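YjeF-related protein (Enterococcus faecalis, PDB 2R3B) probably dehydrates the S-form of hydrated NADH or NADPH at the expense of ADP, repairing the damaged cofactor. Local coordinates at residues Thr210-Thr222 against Ile252-Leu264. Residues are numbered along the deposited sequence; the frame is centred on the assembly and turned at random.
Sequences TTIFHAGEPFQNT and IETIAGAVYLHSL. With EDO (1,2-ethanediol), chain O.
I212 and F219 press side by side onto A256, where a β-hairpin near one edge of the ribokinase-like central sheet, just inside the short edge strand 21-22, lies over the helix containing 252-264. Strand 211-213 runs nearly antiparallel to that helix, at 167°, their axes 9.8 Å apart at closest approach. The small A256 lets the I212 side chain reach the helix backbone: I212 CD1 lies 3.4 Å from A256 CA, while A256 CB sits under a face of the F219 ring, 4.0 Å from its centroid in a CH-pi contact. The I212 chain is extended at chi2 (165°), carrying CD1 forward between A256 and V259. V259, branched at CB, serves two neighbours: CG2 meets I212, and CG1 meets the methyl of T210, whose hydroxyl is bonded to S207 N.

Toward the start of the helix segment H214, I252 and E253 are partly exposed, so this end lies nearer solvent while still touching. In its modelled conformer I252 lays CG2 over one face of the H214 ring and also touches I212, so a single aliphatic side chain bridges strand and turn. H214 is held from the hairpin itself, NE2 donating to E217 O at 2.7 Å from above the carbonyl plane. E253 bends at chi2 (79°) and brings OE2 to the F219 ring edge, while OE1 bonds to T251 OG1. The other end has a wetter margin, where a water bridges T222 OG1 and Y260 OH; T222 OG1 also bonds to L23 O.

Between this margin and the apolar middle stands N221, a buried amide whose donor finds a partner on the helix. OD1 approaches the Y260 ring edge, 3.3 Å from CD1. In the conformer given here, the S263 hydroxyl donates to Y260 O and accepts from N221 ND2, which reaches S263 OG at 3.0 Å in a nearly straight hydrogen bond, with S263 OG in the plane of the amide.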
# COMPACT_ATOMS: atom_id res chain seq x y z
N THR B 210 -10.31 18.80 24.60
CA THR B 210 -11.01 19.60 23.63
C THR B 210 -12.36 20.08 24.16
O THR B 210 -13.05 19.34 24.85
CB THR B 210 -11.11 18.81 22.33
OG1 THR B 210 -9.78 18.65 21.80
CG2 THR B 210 -12.03 19.48 21.27
N THR B 211 -12.69 21.33 23.82
CA THR B 211 -13.93 21.98 24.23
C THR B 211 -14.65 22.47 23.00
O THR B 211 -14.03 23.06 22.10
CB THR B 211 -13.65 23.17 25.18
OG1 THR B 211 -12.73 22.77 26.20
CG2 THR B 211 -14.96 23.66 25.85
N ILE B 212 -15.95 22.22 22.95
CA ILE B 212 -16.77 22.66 21.82
C ILE B 212 -17.73 23.76 22.26
O ILE B 212 -18.61 23.53 23.11
CB ILE B 212 -17.55 21.49 21.19
CG1 ILE B 212 -16.61 20.32 20.86
CG2 ILE B 212 -18.34 21.95 19.95
CD1 ILE B 212 -17.34 19.05 20.58
N PHE B 213 -17.54 24.93 21.67
CA PHE B 213 -18.40 26.11 21.88
C PHE B 213 -19.39 26.25 20.74
O PHE B 213 -19.03 26.15 19.57
CB PHE B 213 -17.55 27.37 22.02
CG PHE B 213 -16.65 27.33 23.20
CD1 PHE B 213 -17.15 27.65 24.45
CD2 PHE B 213 -15.34 26.91 23.10
CE1 PHE B 213 -16.33 27.57 25.57
CE2 PHE B 213 -14.52 26.83 24.21
CZ PHE B 213 -15.03 27.16 25.45
N HIS B 214 -20.62 26.56 21.09
CA HIS B 214 -21.69 26.71 20.12
C HIS B 214 -22.84 27.49 20.80
O HIS B 214 -22.65 28.08 21.87
CB HIS B 214 -22.15 25.33 19.68
CG HIS B 214 -22.72 24.51 20.80
ND1 HIS B 214 -24.05 24.13 20.84
CD2 HIS B 214 -22.15 23.98 21.91
CE1 HIS B 214 -24.27 23.42 21.93
NE2 HIS B 214 -23.13 23.31 22.59
N ALA B 215 -24.00 27.50 20.16
CA ALA B 215 -25.15 28.29 20.66
C ALA B 215 -25.72 27.78 21.98
O ALA B 215 -26.38 28.54 22.68
CB ALA B 215 -26.23 28.39 19.60
N GLY B 216 -25.43 26.53 22.33
CA GLY B 216 -25.88 25.88 23.56
C GLY B 216 -24.78 25.77 24.60
O GLY B 216 -23.78 26.48 24.52
N GLU B 217 -25.00 24.92 25.62
CA GLU B 217 -23.99 24.69 26.66
C GLU B 217 -22.82 23.98 26.01
O GLU B 217 -23.03 23.00 25.30
CB GLU B 217 -24.51 23.78 27.80
CG GLU B 217 -25.37 24.54 28.81
CD GLU B 217 -25.67 23.75 30.10
OE1 GLU B 217 -25.55 22.50 30.10
OE2 GLU B 217 -26.02 24.42 31.10
N PRO B 218 -21.61 24.44 26.30
CA PRO B 218 -20.44 23.83 25.68
C PRO B 218 -20.26 22.38 26.10
O PRO B 218 -20.68 21.97 27.17
CB PRO B 218 -19.28 24.66 26.20
CG PRO B 218 -19.80 25.34 27.45
CD PRO B 218 -21.24 25.53 27.22
N PHE B 219 -19.59 21.61 25.23
CA PHE B 219 -19.25 20.23 25.51
C PHE B 219 -17.76 20.20 25.84
O PHE B 219 -16.96 20.82 25.15
CB PHE B 219 -19.44 19.35 24.29
CG PHE B 219 -20.84 19.34 23.75
CD1 PHE B 219 -21.76 18.42 24.19
CD2 PHE B 219 -21.21 20.21 22.75
CE1 PHE B 219 -23.04 18.39 23.66
CE2 PHE B 219 -22.48 20.18 22.22
CZ PHE B 219 -23.40 19.27 22.68
N GLN B 220 -17.41 19.40 26.84
CA GLN B 220 -16.04 19.24 27.28
C GLN B 220 -15.62 17.80 27.07
O GLN B 220 -16.18 16.91 27.68
CB GLN B 220 -15.93 19.56 28.76
CG GLN B 220 -14.53 19.37 29.30
CD GLN B 220 -13.52 20.22 28.58
OE1 GLN B 220 -13.54 21.45 28.67
NE2 GLN B 220 -12.65 19.58 27.83
N ASN B 221 -14.65 17.57 26.18
CA ASN B 221 -14.19 16.21 25.97
C ASN B 221 -13.39 15.73 27.18
O ASN B 221 -12.75 16.52 27.87
CB ASN B 221 -13.36 16.10 24.71
CG ASN B 221 -13.12 14.67 24.30
OD1 ASN B 221 -13.96 13.79 24.53
ND2 ASN B 221 -12.02 14.45 23.64
N THR B 222 -13.46 14.44 27.45
CA THR B 222 -12.87 13.86 28.64
C THR B 222 -11.78 12.85 28.31
O THR B 222 -11.30 12.14 29.18
CB THR B 222 -13.94 13.17 29.49
OG1 THR B 222 -14.66 12.24 28.70
CG2 THR B 222 -14.92 14.21 30.07
N ILE B 252 -25.10 20.03 17.03
CA ILE B 252 -23.71 20.06 17.46
C ILE B 252 -23.35 18.81 18.27
O ILE B 252 -22.17 18.47 18.38
CB ILE B 252 -23.33 21.39 18.12
CG1 ILE B 252 -23.82 22.58 17.26
CG2 ILE B 252 -21.80 21.51 18.36
CD1 ILE B 252 -23.48 22.49 15.72
N GLU B 253 -24.35 18.07 18.77
CA GLU B 253 -24.06 16.81 19.45
C GLU B 253 -23.30 15.85 18.53
O GLU B 253 -22.47 15.05 18.97
CB GLU B 253 -25.34 16.13 19.90
CG GLU B 253 -25.93 16.71 21.21
CD GLU B 253 -26.72 18.02 21.06
OE1 GLU B 253 -26.99 18.49 19.93
OE2 GLU B 253 -27.08 18.57 22.12
N THR B 254 -23.61 15.92 17.24
CA THR B 254 -22.96 15.07 16.25
C THR B 254 -21.47 15.35 16.20
O THR B 254 -20.69 14.44 16.11
CB THR B 254 -23.64 15.22 14.88
OG1 THR B 254 -24.95 14.64 14.96
CG2 THR B 254 -22.85 14.51 13.77
N ILE B 255 -21.10 16.62 16.26
CA ILE B 255 -19.71 17.04 16.25
C ILE B 255 -19.03 16.56 17.54
O ILE B 255 -17.93 16.05 17.50
CB ILE B 255 -19.59 18.59 16.08
CG1 ILE B 255 -20.23 19.06 14.77
CG2 ILE B 255 -18.10 19.03 16.11
CD1 ILE B 255 -20.35 20.54 14.62
N ALA B 256 -19.70 16.73 18.69
CA ALA B 256 -19.19 16.22 19.94
C ALA B 256 -18.95 14.71 19.92
O ALA B 256 -17.98 14.21 20.49
CB ALA B 256 -20.15 16.61 21.08
N GLY B 257 -19.84 13.96 19.28
CA GLY B 257 -19.68 12.51 19.14
C GLY B 257 -18.41 12.12 18.37
O GLY B 257 -17.71 11.18 18.75
N ALA B 258 -18.17 12.81 17.27
CA ALA B 258 -16.94 12.67 16.49
C ALA B 258 -15.68 12.93 17.33
O ALA B 258 -14.72 12.14 17.31
CB ALA B 258 -16.99 13.64 15.23
N VAL B 259 -15.67 14.05 18.04
CA VAL B 259 -14.53 14.42 18.88
C VAL B 259 -14.31 13.37 19.96
O VAL B 259 -13.18 12.96 20.23
CB VAL B 259 -14.79 15.82 19.51
CG1 VAL B 259 -13.77 16.16 20.66
CG2 VAL B 259 -14.77 16.87 18.42
N TYR B 260 -15.39 12.90 20.59
CA TYR B 260 -15.28 11.89 21.62
C TYR B 260 -14.75 10.56 21.09
O TYR B 260 -13.89 9.92 21.71
CB TYR B 260 -16.64 11.65 22.31
CG TYR B 260 -16.49 10.71 23.50
CD1 TYR B 260 -15.91 11.17 24.71
CD2 TYR B 260 -16.82 9.38 23.41
CE1 TYR B 260 -15.72 10.30 25.78
CE2 TYR B 260 -16.62 8.51 24.49
CZ TYR B 260 -16.08 8.98 25.66
OH TYR B 260 -15.91 8.10 26.71
N LEU B 261 -15.30 10.10 19.97
CA LEU B 261 -14.88 8.82 19.42
C LEU B 261 -13.42 8.85 19.03
O LEU B 261 -12.70 7.90 19.30
CB LEU B 261 -15.71 8.48 18.16
CG LEU B 261 -15.47 7.10 17.53
CD1 LEU B 261 -15.65 6.01 18.57
CD2 LEU B 261 -16.38 6.93 16.27
N HIS B 262 -12.99 9.93 18.39
CA HIS B 262 -11.57 10.10 18.02
C HIS B 262 -10.62 9.86 19.22
O HIS B 262 -9.67 9.12 19.12
CB HIS B 262 -11.40 11.48 17.42
CG HIS B 262 -10.00 11.90 17.11
ND1 HIS B 262 -9.32 12.83 17.87
CD2 HIS B 262 -9.19 11.61 16.05
CE1 HIS B 262 -8.13 13.05 17.33
NE2 HIS B 262 -8.03 12.33 16.23
N SER B 263 -10.92 10.50 20.34
CA SER B 263 -10.09 10.36 21.54
C SER B 263 -10.31 9.02 22.28
O SER B 263 -9.40 8.54 22.95
CB SER B 263 -10.31 11.55 22.46
OG SER B 263 -11.65 11.62 22.87
N LEU B 264 -11.50 8.42 22.19
CA LEU B 264 -11.76 7.12 22.81
C LEU B 264 -10.90 6.07 22.17
O LEU B 264 -10.22 5.28 22.81
CB LEU B 264 -13.23 6.71 22.70
CG LEU B 264 -13.62 5.32 23.21
CD1 LEU B 264 -13.48 5.29 24.74
CD2 LEU B 264 -15.03 4.99 22.82
C1 EDO O . -23.49 27.81 15.50
O1 EDO O . -24.65 27.25 14.89
C2 EDO O . -23.20 27.08 16.80
O2 EDO O . -24.47 26.62 17.32
O HOH W 1 -14.69 9.48 29.06